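Long-range contacts in pyoverdine synthetase F (Pseudomonas aeruginosa PAO1, PDB 6CUL), which is a synthetase by name, has an alpha/beta fold with a mixed, Rossmann-like central sheet, and is modelled as a single chain with a bound ligand: residues A[32-36]-A[252-256]; A[49-53]-A[268-272]; A[55-59]-A[134-140]; A[63-69]-A[109-113]. The contacts are given in a common frame with arbitrary orientation. Residue numbers count along the deposited sequence, not the author numbering.

Contact 1. Residues A[32-36]-A[252-256]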
# COMPACT_ATOMS: atom_id res chain seq x y z
N TYR A 32 -3.79 -13.65 -11.22
CA TYR A 32 -2.62 -12.81 -11.20
C TYR A 32 -2.74 -11.76 -10.11
O TYR A 32 -3.63 -11.00 -10.12
CB TYR A 32 -2.43 -12.17 -12.57
CG TYR A 32 -1.36 -11.15 -12.63
CD1 TYR A 32 -0.03 -11.49 -12.78
CD2 TYR A 32 -1.67 -9.85 -12.54
CE1 TYR A 32 0.92 -10.56 -12.83
CE2 TYR A 32 -0.72 -8.92 -12.59
CZ TYR A 32 0.57 -9.27 -12.75
OH TYR A 32 1.42 -8.25 -12.76
N MSE A 33 -1.81 -11.72 -9.18
CA MSE A 33 -1.87 -10.79 -8.06
C MSE A 33 -1.34 -9.48 -8.50
O MSE A 33 -0.18 -9.22 -8.36
CB MSE A 33 -1.06 -11.28 -6.89
CG MSE A 33 -1.17 -10.52 -5.59
SE MSE A 33 -2.93 -10.29 -4.86
CE MSE A 33 -3.03 -11.83 -3.77
N LYS A 34 -2.20 -8.67 -9.08
CA LYS A 34 -1.83 -7.40 -9.61
C LYS A 34 -1.56 -6.46 -8.48
O LYS A 34 -2.19 -6.55 -7.50
CB LYS A 34 -2.98 -6.87 -10.45
CG LYS A 34 -2.73 -5.63 -11.24
CD LYS A 34 -4.02 -5.06 -11.73
CE LYS A 34 -4.51 -5.68 -13.02
NZ LYS A 34 -5.73 -5.12 -13.61
N SER A 35 -0.58 -5.61 -8.64
CA SER A 35 -0.27 -4.64 -7.67
C SER A 35 -1.19 -3.45 -7.68
O SER A 35 -1.92 -3.23 -8.57
CB SER A 35 1.13 -4.17 -7.81
OG SER A 35 1.30 -3.34 -8.86
N VAL A 36 -1.15 -2.72 -6.60
CA VAL A 36 -1.88 -1.50 -6.48
C VAL A 36 -1.42 -0.48 -7.51
O VAL A 36 -2.21 0.20 -8.02
CB VAL A 36 -1.78 -0.92 -5.11
CG1 VAL A 36 -2.46 0.40 -5.05
CG2 VAL A 36 -2.39 -1.84 -4.13
N ARG A 252 -7.13 -11.33 -0.11
CA ARG A 252 -6.34 -10.22 -0.57
C ARG A 252 -6.68 -9.85 -1.97
O ARG A 252 -6.87 -8.74 -2.21
CB ARG A 252 -4.84 -10.54 -0.54
CG ARG A 252 -4.19 -10.55 0.82
CD ARG A 252 -2.66 -10.44 0.83
NE ARG A 252 -1.95 -11.02 -0.24
CZ ARG A 252 -1.04 -11.94 -0.10
NH1 ARG A 252 -0.71 -12.38 1.05
NH2 ARG A 252 -0.46 -12.38 -1.15
N TRP A 253 -6.72 -10.82 -2.85
CA TRP A 253 -7.07 -10.58 -4.22
C TRP A 253 -8.49 -10.01 -4.28
O TRP A 253 -8.65 -9.00 -4.76
CB TRP A 253 -6.94 -11.90 -5.00
CG TRP A 253 -6.91 -11.79 -6.48
CD1 TRP A 253 -5.83 -11.73 -7.27
CD2 TRP A 253 -8.02 -11.73 -7.34
NE1 TRP A 253 -6.19 -11.62 -8.53
CE2 TRP A 253 -7.54 -11.62 -8.61
CE3 TRP A 253 -9.39 -11.74 -7.14
CZ2 TRP A 253 -8.38 -11.52 -9.70
CZ3 TRP A 253 -10.19 -11.64 -8.18
CH2 TRP A 253 -9.71 -11.53 -9.45
N ASN A 254 -9.45 -10.61 -3.68
CA ASN A 254 -10.75 -10.05 -3.78
C ASN A 254 -10.91 -8.62 -3.23
O ASN A 254 -11.57 -7.83 -3.80
CB ASN A 254 -11.70 -10.96 -3.11
CG ASN A 254 -11.93 -12.19 -3.89
OD1 ASN A 254 -11.54 -12.31 -4.99
ND2 ASN A 254 -12.59 -13.10 -3.30
N ASN A 255 -10.36 -8.32 -2.08
CA ASN A 255 -10.41 -6.99 -1.59
C ASN A 255 -9.63 -6.04 -2.51
O ASN A 255 -10.03 -4.97 -2.71
CB ASN A 255 -9.98 -6.89 -0.15
CG ASN A 255 -10.57 -5.70 0.53
OD1 ASN A 255 -11.72 -5.43 0.39
ND2 ASN A 255 -9.76 -4.99 1.23
N PHE A 256 -8.49 -6.48 -3.03
CA PHE A 256 -7.76 -5.69 -3.98
C PHE A 256 -8.62 -5.50 -5.19
O PHE A 256 -8.66 -4.44 -5.66
CB PHE A 256 -6.58 -6.39 -4.56
CG PHE A 256 -5.29 -6.07 -3.95
CD1 PHE A 256 -5.19 -5.59 -2.70
CD2 PHE A 256 -4.12 -6.39 -4.63
CE1 PHE A 256 -3.95 -5.36 -2.16
CE2 PHE A 256 -2.90 -6.18 -4.09
CZ PHE A 256 -2.81 -5.66 -2.87
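A small Met-aromatic cluster joins the loop that leads into helix 36-46 to residues 252-256, near the start of helix 248-271. Its centre is Met-33, a selenomethionine in this crystal. Its SE sits obliquely to two rings, 5.0 Å from the centroid of the five-membered ring of Trp-253 and 4.8 Å from the centroid of the Phe-256 ring. The methyl goes further, with Met-33 CE 3.7 Å from Arg-252 NH2. Met-33 is also the centre of an inverse gamma turn, and just before it the loop carbonyl Tyr-32 O accepts the one hydrogen bond across the contact, from Trp-253 NE1 at 3.1 Å, near the plane of the indole. Phe-256 closes the other end: Val-36 CG2 lies over a ring face, 4.0 Å from Phe-256 CZ, while Lys-34 O meets the ring edge, 3.5 Å from Phe-256 CD2. Tyr-32 OH bonds to Glu-38, Lys-34 NZ forms a salt bridge with Glu-42, and Ser-35 N-caps helix 36-46 through the backbone N of Glu-38. Asn-255, out of reach of 32-36, is hydrogen-bonded to Thr-240 and Gly-218 of the sheet, so helix 248-271 is sandwiched between strands and loop, the layering of an alpha/beta fold.

Contact 2. Residues A[49-53]-A[268-272]; sequences LGDAY and LALLA
A short helix packs beside the C-terminal part of helix 248-271, in the helical layer beside the central sheet of this alpha/beta fold. Residues 49-52 make the short, weakly bonded helix (Ala-52 N to Leu-49 O 3.1 Å), and 268-271 are helical. The segments run in the same sense: Leu-49 CA is 6.1 Å from Ala-269 CA, and Ala-52 CA is 6.6 Å from Ala-272 CA. Tyr-53 has an extended backbone (phi -142°, psi 157°), and its side chain points toward 268-272. Leu-49 is t, p (chi1 -178°, chi2 68°), which brings CD1 to 3.5 Å from Leu-268 CB and 3.7 Å from Ala-269 N. Leu-268 takes the m, t rotamer; its side chain also touches Leu-6 and Phe-221 of the sheet and Leu-40 of helix 36-46. Small residues allow the close approach at the far end, with Ala-52 CB 4.0 Å from Ala-272 CB. Tyr-53 is m (chi1 -65°, chi2 -74°), and its ring packs obliquely against Leu-268 and Ala-272: Tyr-53 CE2 lies 3.5 Å from Leu-268 CB and CZ 4.0 Å from Ala-272 CB. The ring ends in the sole hydrogen bond between the segments, from Tyr-53 OH to Leu-268 O, 3.0 Å.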
# COMPACT_ATOMS: atom_id res chain seq x y z
N LEU A 49 -9.30 9.42 -15.00
CA LEU A 49 -8.47 9.63 -13.87
C LEU A 49 -7.14 10.11 -14.35
O LEU A 49 -6.47 10.88 -13.69
CB LEU A 49 -8.35 8.34 -13.03
CG LEU A 49 -7.53 8.33 -11.70
CD1 LEU A 49 -8.19 9.19 -10.60
CD2 LEU A 49 -7.26 6.95 -11.14
N GLY A 50 -6.75 9.58 -15.51
CA GLY A 50 -5.55 10.01 -16.13
C GLY A 50 -5.66 11.46 -16.47
O GLY A 50 -4.69 12.14 -16.31
N ASP A 51 -6.80 11.96 -16.87
CA ASP A 51 -6.94 13.37 -17.16
C ASP A 51 -6.63 14.27 -15.95
O ASP A 51 -6.33 15.38 -16.17
CB ASP A 51 -8.33 13.71 -17.69
CG ASP A 51 -8.61 13.13 -19.01
OD1 ASP A 51 -7.68 12.78 -19.68
OD2 ASP A 51 -9.73 13.03 -19.39
N ALA A 52 -6.80 13.79 -14.74
CA ALA A 52 -6.57 14.58 -13.56
C ALA A 52 -5.22 14.55 -12.88
O ALA A 52 -4.98 15.41 -12.10
CB ALA A 52 -7.61 14.22 -12.50
N TYR A 53 -4.40 13.56 -13.17
CA TYR A 53 -3.14 13.40 -12.50
C TYR A 53 -1.98 12.93 -13.38
O TYR A 53 -2.15 12.35 -14.39
CB TYR A 53 -3.31 12.37 -11.41
CG TYR A 53 -4.22 12.67 -10.27
CD1 TYR A 53 -3.87 13.54 -9.33
CD2 TYR A 53 -5.41 12.01 -10.10
CE1 TYR A 53 -4.67 13.80 -8.27
CE2 TYR A 53 -6.24 12.28 -9.02
CZ TYR A 53 -5.85 13.19 -8.12
OH TYR A 53 -6.57 13.49 -7.06
N LEU A 268 -9.26 9.21 -5.60
CA LEU A 268 -8.49 10.18 -6.34
C LEU A 268 -9.42 11.09 -7.20
O LEU A 268 -9.34 12.26 -7.12
CB LEU A 268 -7.38 9.52 -7.19
CG LEU A 268 -6.14 8.88 -6.54
CD1 LEU A 268 -5.27 8.11 -7.52
CD2 LEU A 268 -5.25 9.79 -5.74
N ALA A 269 -10.39 10.49 -7.87
CA ALA A 269 -11.33 11.21 -8.73
C ALA A 269 -12.07 12.26 -7.97
O ALA A 269 -12.18 13.35 -8.41
CB ALA A 269 -12.31 10.25 -9.35
N LEU A 270 -12.58 11.90 -6.84
CA LEU A 270 -13.17 12.86 -5.98
C LEU A 270 -12.16 13.85 -5.47
O LEU A 270 -12.35 15.00 -5.62
CB LEU A 270 -13.88 12.17 -4.84
CG LEU A 270 -15.00 11.30 -5.33
CD1 LEU A 270 -15.12 10.11 -4.44
CD2 LEU A 270 -16.30 12.05 -5.44
N LEU A 271 -11.02 13.36 -5.02
CA LEU A 271 -9.98 14.19 -4.48
C LEU A 271 -9.44 15.23 -5.46
O LEU A 271 -8.83 16.12 -5.01
CB LEU A 271 -8.86 13.34 -3.97
CG LEU A 271 -7.81 14.02 -3.13
CD1 LEU A 271 -8.46 14.57 -1.90
CD2 LEU A 271 -6.63 13.16 -2.70
N ALA A 272 -9.64 15.07 -6.73
CA ALA A 272 -9.10 15.98 -7.63
C ALA A 272 -9.71 17.37 -7.61
O ALA A 272 -9.02 18.26 -7.92
CB ALA A 272 -9.09 15.41 -9.03

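Contact 3. Residues A[55-59]-A[134-140]; sequences LVGVI and TLVELGA
Strand 55-59 presents Val-56 and Ile-59 to the end of helix 118-136, with no hydrogen bond between them; Val-56 CA and Leu-138 CA are 6.6 Å apart. Val-56 (chi1 m) has psi -40°, a local departure from extended backbone. Thr-134 touches first, its CG2 4.4 Å from Ile-59 CD1. Leu-135 (m, t) reaches in deeper, CD2 3.7 Å from Ile-59 CD1, with Ile-59 also m, t. Val-136 opens a type I turn that ends at Gly-139. Leu-138 (m, t) makes the most contacts of its segment: CB lies 3.9 Å from Val-56 CG2, and CD1 4.2 Å from Ile-59 CD1 and 4.4 Å from Gly-57 CA; an ideal CB on Gly-57 would lie a tight 3.1 Å from Leu-138 CD1. Gly-139, at phi 57° and psi 35°, ends the helix in a Schellman motif; beyond it Ala-140 CB lies 4.3 Å from Val-56 CG2. The chain then enters strand 142-145: helix 118-136 is the connection of a beta-alpha-beta crossover from strand 103-105, over strands 55-60 and 6-9 in the parallel part of the mixed, Rossmann-like sheet.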
# COMPACT_ATOMS: atom_id res chain seq x y z
N LEU A 55 1.41 10.67 -12.71
CA LEU A 55 2.16 10.02 -11.68
C LEU A 55 3.62 10.53 -11.87
O LEU A 55 4.20 10.41 -12.93
CB LEU A 55 2.02 8.53 -11.81
CG LEU A 55 2.90 7.67 -10.91
CD1 LEU A 55 2.50 7.75 -9.47
CD2 LEU A 55 2.90 6.25 -11.40
N VAL A 56 4.20 11.11 -10.84
CA VAL A 56 5.52 11.66 -11.03
C VAL A 56 6.67 10.85 -10.50
O VAL A 56 7.64 10.73 -11.15
CB VAL A 56 5.58 13.14 -10.65
CG1 VAL A 56 4.66 13.93 -11.52
CG2 VAL A 56 5.27 13.35 -9.19
N GLY A 57 6.54 10.25 -9.35
CA GLY A 57 7.60 9.43 -8.86
C GLY A 57 7.11 8.21 -8.16
O GLY A 57 6.09 8.24 -7.57
N VAL A 58 7.86 7.14 -8.22
CA VAL A 58 7.44 5.92 -7.54
C VAL A 58 8.53 5.55 -6.54
O VAL A 58 9.37 4.75 -6.80
CB VAL A 58 7.18 4.73 -8.52
CG1 VAL A 58 6.80 3.49 -7.75
CG2 VAL A 58 6.09 5.03 -9.52
N ILE A 59 8.48 6.18 -5.41
CA ILE A 59 9.39 6.00 -4.33
C ILE A 59 9.23 4.68 -3.56
O ILE A 59 8.20 4.18 -3.39
CB ILE A 59 9.27 7.23 -3.42
CG1 ILE A 59 9.33 8.53 -4.24
CG2 ILE A 59 10.35 7.25 -2.37
CD1 ILE A 59 8.66 9.71 -3.66
N THR A 134 12.41 15.45 -1.59
CA THR A 134 12.24 15.04 -2.95
C THR A 134 10.83 15.03 -3.49
O THR A 134 10.73 14.82 -4.63
CB THR A 134 12.85 13.72 -3.30
OG1 THR A 134 13.01 13.69 -4.70
CG2 THR A 134 11.93 12.65 -2.99
N LEU A 135 9.78 15.10 -2.71
CA LEU A 135 8.50 15.21 -3.32
C LEU A 135 8.57 16.55 -4.00
O LEU A 135 8.37 16.65 -5.17
CB LEU A 135 7.43 15.14 -2.25
CG LEU A 135 7.27 13.74 -1.70
CD1 LEU A 135 6.30 13.63 -0.58
CD2 LEU A 135 6.85 12.87 -2.81
N VAL A 136 9.08 17.52 -3.24
CA VAL A 136 9.26 18.88 -3.65
C VAL A 136 10.16 18.86 -4.84
O VAL A 136 9.91 19.52 -5.75
CB VAL A 136 9.85 19.73 -2.56
CG1 VAL A 136 10.14 21.10 -3.08
CG2 VAL A 136 8.94 19.79 -1.39
N GLU A 137 11.15 18.01 -4.87
CA GLU A 137 11.91 17.88 -6.09
C GLU A 137 10.99 17.41 -7.24
O GLU A 137 11.36 17.56 -8.39
CB GLU A 137 13.07 16.96 -5.91
CG GLU A 137 14.46 17.55 -6.04
CD GLU A 137 15.50 16.48 -5.90
OE1 GLU A 137 16.25 16.51 -4.94
OE2 GLU A 137 15.53 15.58 -6.72
N LEU A 138 9.90 16.77 -6.92
CA LEU A 138 8.96 16.40 -7.94
C LEU A 138 7.74 17.38 -8.15
O LEU A 138 7.01 17.20 -9.06
CB LEU A 138 8.48 14.99 -7.66
CG LEU A 138 9.47 13.89 -7.33
CD1 LEU A 138 8.79 12.90 -6.45
CD2 LEU A 138 10.02 13.23 -8.53
N GLY A 139 7.66 18.35 -7.28
CA GLY A 139 6.60 19.28 -7.19
C GLY A 139 5.33 18.53 -6.98
O GLY A 139 4.39 19.00 -7.40
N ALA A 140 5.36 17.45 -6.28
CA ALA A 140 4.20 16.65 -6.19
C ALA A 140 3.07 17.36 -5.56
O ALA A 140 3.19 17.94 -4.55
CB ALA A 140 4.50 15.38 -5.43

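Contact 4. Residues A[63-69]-A[109-113]; sequences DAELPRD and TYRRY. With FGD (N-(4-{[(2-amino-4-oxo-1,4-dihydroquinazolin-6-yl)methyl]amino}benzene-1-carbonyl)-D-glutamic acid), chain I; CIT (citric acid), chain J.
A type I turn, Asp-63 to Leu-66, with Leu-66 as N-cap of helix 67-72, faces a 3-10 turn at 109-111; Asp-63 CA is 6.4 Å from Thr-109 CA, and Leu-66 CA 6.7 Å from Arg-112 CA. Asp-69 (chi1 -89°) forms a bidentate salt bridge with Arg-111: OD1 accepts Arg-111 NH1 (3.2 Å), OD2 accepts Arg-111 NH2 (a very short 2.5 Å) and also Asp-63 N (3.1 Å). Asp-63 OD2 takes Glu-65 N at 2.6 Å, an Asx turn, and forms a salt bridge with Arg-112 NH2 at 2.9 Å; Arg-112 NE, buried by the contact, has no partner in the model. Leu-66 CD1 lies over one face of the Arg-111 guanidinium, 3.6 Å from NH1. Arg-68 (chi1 p) gives a weak bond from NH2 to Arg-111 O, 3.3 Å. Citrate O6 accepts Arg-68 NE (2.9 Å), Arg-68 NH2 (2.8 Å) and Arg-111 NH1 (2.9 Å). Two carboxylates thus face three arginines, and the cluster, joined by Arg-13, is consistent with the binding of anionic citrate, probably from the crystallisation liquor.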
# COMPACT_ATOMS: atom_id res chain seq x y z
N ASP A 63 16.25 -0.86 1.55
CA ASP A 63 17.66 -0.66 1.29
C ASP A 63 18.43 -1.95 1.10
O ASP A 63 18.36 -2.81 1.89
CB ASP A 63 18.33 0.24 2.33
CG ASP A 63 19.80 0.42 2.05
OD1 ASP A 63 20.25 1.16 1.18
OD2 ASP A 63 20.48 -0.36 2.63
N ALA A 64 19.17 -2.01 0.05
CA ALA A 64 19.94 -3.16 -0.27
C ALA A 64 20.98 -3.54 0.80
O ALA A 64 21.30 -4.66 0.92
CB ALA A 64 20.56 -3.01 -1.62
N GLU A 65 21.39 -2.61 1.62
CA GLU A 65 22.29 -2.95 2.66
C GLU A 65 21.63 -3.52 3.89
O GLU A 65 22.26 -3.49 4.89
CB GLU A 65 23.08 -1.76 3.07
CG GLU A 65 24.05 -1.28 2.07
CD GLU A 65 25.32 -2.08 1.99
OE1 GLU A 65 25.55 -2.93 2.84
OE2 GLU A 65 26.07 -1.83 1.06
N LEU A 66 20.40 -3.92 3.85
CA LEU A 66 19.83 -4.49 5.02
C LEU A 66 19.61 -5.91 4.62
O LEU A 66 18.90 -6.15 3.71
CB LEU A 66 18.55 -3.82 5.40
CG LEU A 66 18.65 -2.83 6.53
CD1 LEU A 66 17.25 -2.48 6.93
CD2 LEU A 66 19.35 -3.36 7.71
N PRO A 67 20.26 -6.84 5.29
CA PRO A 67 20.12 -8.21 4.85
C PRO A 67 18.66 -8.72 4.95
O PRO A 67 18.32 -9.52 4.13
CB PRO A 67 21.14 -8.94 5.68
CG PRO A 67 22.07 -7.90 6.13
CD PRO A 67 21.24 -6.72 6.35
N ARG A 68 17.90 -8.30 5.96
CA ARG A 68 16.49 -8.62 6.09
C ARG A 68 15.67 -7.98 4.94
O ARG A 68 14.78 -8.54 4.47
CB ARG A 68 15.93 -8.28 7.46
CG ARG A 68 15.71 -6.81 7.73
CD ARG A 68 15.31 -6.54 9.12
NE ARG A 68 15.14 -5.17 9.33
CZ ARG A 68 16.03 -4.37 9.84
NH1 ARG A 68 17.19 -4.79 10.22
NH2 ARG A 68 15.72 -3.15 9.98
N ASP A 69 16.01 -6.78 4.56
CA ASP A 69 15.42 -6.19 3.39
C ASP A 69 15.82 -7.03 2.15
O ASP A 69 15.10 -7.10 1.25
CB ASP A 69 15.79 -4.69 3.21
CG ASP A 69 14.84 -3.77 3.90
OD1 ASP A 69 14.15 -4.27 4.68
OD2 ASP A 69 14.80 -2.58 3.69
N THR A 109 17.32 3.76 5.84
CA THR A 109 18.59 3.23 6.32
C THR A 109 18.75 3.26 7.84
O THR A 109 19.25 2.36 8.39
CB THR A 109 19.68 4.03 5.73
OG1 THR A 109 19.38 5.41 5.88
CG2 THR A 109 19.75 3.68 4.36
N TYR A 110 18.09 4.20 8.47
CA TYR A 110 18.05 4.36 9.86
C TYR A 110 17.62 3.09 10.51
O TYR A 110 17.94 2.92 11.62
CB TYR A 110 17.07 5.48 10.24
CG TYR A 110 15.59 5.16 10.16
CD1 TYR A 110 14.98 4.49 11.18
CD2 TYR A 110 14.82 5.56 9.11
CE1 TYR A 110 13.67 4.21 11.15
CE2 TYR A 110 13.48 5.29 9.05
CZ TYR A 110 12.91 4.60 10.09
OH TYR A 110 11.61 4.26 10.09
N ARG A 111 16.93 2.23 9.83
CA ARG A 111 16.56 0.95 10.35
C ARG A 111 17.77 0.02 10.67
O ARG A 111 17.60 -0.85 11.42
CB ARG A 111 15.53 0.28 9.47
CG ARG A 111 14.14 0.84 9.54
CD ARG A 111 13.22 0.12 8.62
NE ARG A 111 13.66 0.12 7.25
CZ ARG A 111 13.86 -0.92 6.50
NH1 ARG A 111 13.66 -2.09 6.92
NH2 ARG A 111 14.24 -0.75 5.29
N ARG A 112 18.94 0.29 10.13
CA ARG A 112 20.14 -0.46 10.41
C ARG A 112 20.47 -0.36 11.88
O ARG A 112 20.85 -1.28 12.45
CB ARG A 112 21.31 0.08 9.60
CG ARG A 112 21.19 -0.02 8.10
CD ARG A 112 22.22 0.77 7.34
NE ARG A 112 21.87 1.06 5.97
CZ ARG A 112 22.72 1.36 5.02
NH1 ARG A 112 23.98 1.38 5.23
NH2 ARG A 112 22.30 1.61 3.84
N TYR A 113 20.33 0.80 12.46
CA TYR A 113 20.51 0.97 13.86
C TYR A 113 19.33 0.39 14.62
O TYR A 113 18.29 0.33 14.11
CB TYR A 113 20.55 2.45 14.18
CG TYR A 113 21.76 3.18 13.72
CD1 TYR A 113 22.92 3.10 14.41
CD2 TYR A 113 21.73 3.97 12.60
CE1 TYR A 113 24.04 3.76 13.99
CE2 TYR A 113 22.85 4.64 12.18
CZ TYR A 113 24.01 4.53 12.88
OH TYR A 113 25.13 5.18 12.49
C13 FGD I . 12.30 -12.07 6.95
C15 FGD I . 14.51 -12.59 6.19
C17 FGD I . 12.61 -13.18 4.85
C20 FGD I . 10.29 -14.71 2.22
C21 FGD I . 9.34 -15.73 2.17
C22 FGD I . 9.03 -16.35 0.94
C24 FGD I . 10.64 -14.92 -0.17
C02 FGD I . 16.36 -12.05 11.01
C04 FGD I . 16.23 -10.98 9.92
C05 FGD I . 17.58 -10.34 9.59
C06 FGD I . 18.66 -11.38 9.29
C07 FGD I . 18.61 -11.87 7.85
C11 FGD I . 14.26 -11.42 8.41
C12 FGD I . 13.67 -12.04 7.14
C14 FGD I . 11.76 -12.63 5.80
C16 FGD I . 13.98 -13.16 5.04
C19 FGD I . 10.62 -14.04 3.55
C23 FGD I . 9.67 -15.95 -0.22
C25 FGD I . 10.94 -14.30 1.05
C27 FGD I . 8.34 -17.68 -1.58
C30 FGD I . 7.98 -17.46 0.88
N10 FGD I . 15.67 -11.58 8.71
N18 FGD I . 12.05 -13.77 3.64
N26 FGD I . 9.34 -16.60 -1.52
N28 FGD I . 7.88 -18.19 -2.85
N29 FGD I . 7.67 -18.09 -0.37
O01 FGD I . 15.84 -11.86 12.14
O03 FGD I . 16.98 -13.12 10.77
O08 FGD I . 18.65 -11.04 6.90
O09 FGD I . 18.52 -13.10 7.60
O31 FGD I . 7.43 -17.81 1.87
O32 FGD I . 13.56 -10.80 9.14
C1 CIT J . 8.57 -3.47 11.74
O1 CIT J . 7.93 -2.52 12.23
O2 CIT J . 7.97 -4.47 11.30
C2 CIT J . 10.08 -3.41 11.70
C3 CIT J . 10.66 -3.48 10.28
O7 CIT J . 10.55 -4.88 9.92
C4 CIT J . 9.93 -2.66 9.23
C5 CIT J . 10.47 -2.91 7.82
O3 CIT J . 10.69 -1.95 7.07
O4 CIT J . 10.70 -4.06 7.37
C6 CIT J . 12.11 -2.97 10.35
O5 CIT J . 12.46 -2.22 11.28
O6 CIT J . 12.98 -3.31 9.51

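Overall arrangement
Contacts 1 and 2 hold successive parts of helix 248-271, their centres 21 Å apart, to the chain before and after helix 36-46. From contact 2 the chain runs straight into contact 3 (centres 17 Å apart), as helix 49-52 gives way to strand 55-60, and the chain beyond that strand leads into contact 4, centres 23 Å apart. Contact 4 carries FGD pocket residues on both segments: Pro-67 and Arg-68, and Thr-109, Tyr-110, Arg-112 and Tyr-113. Contacts 2 and 4 lie on opposite sides of the chain's centre, their centres 35 Å apart; so do contacts 1 and 3. Contact 1 does not touch FGD, the Arg-252 side chain being about 10 Å from it.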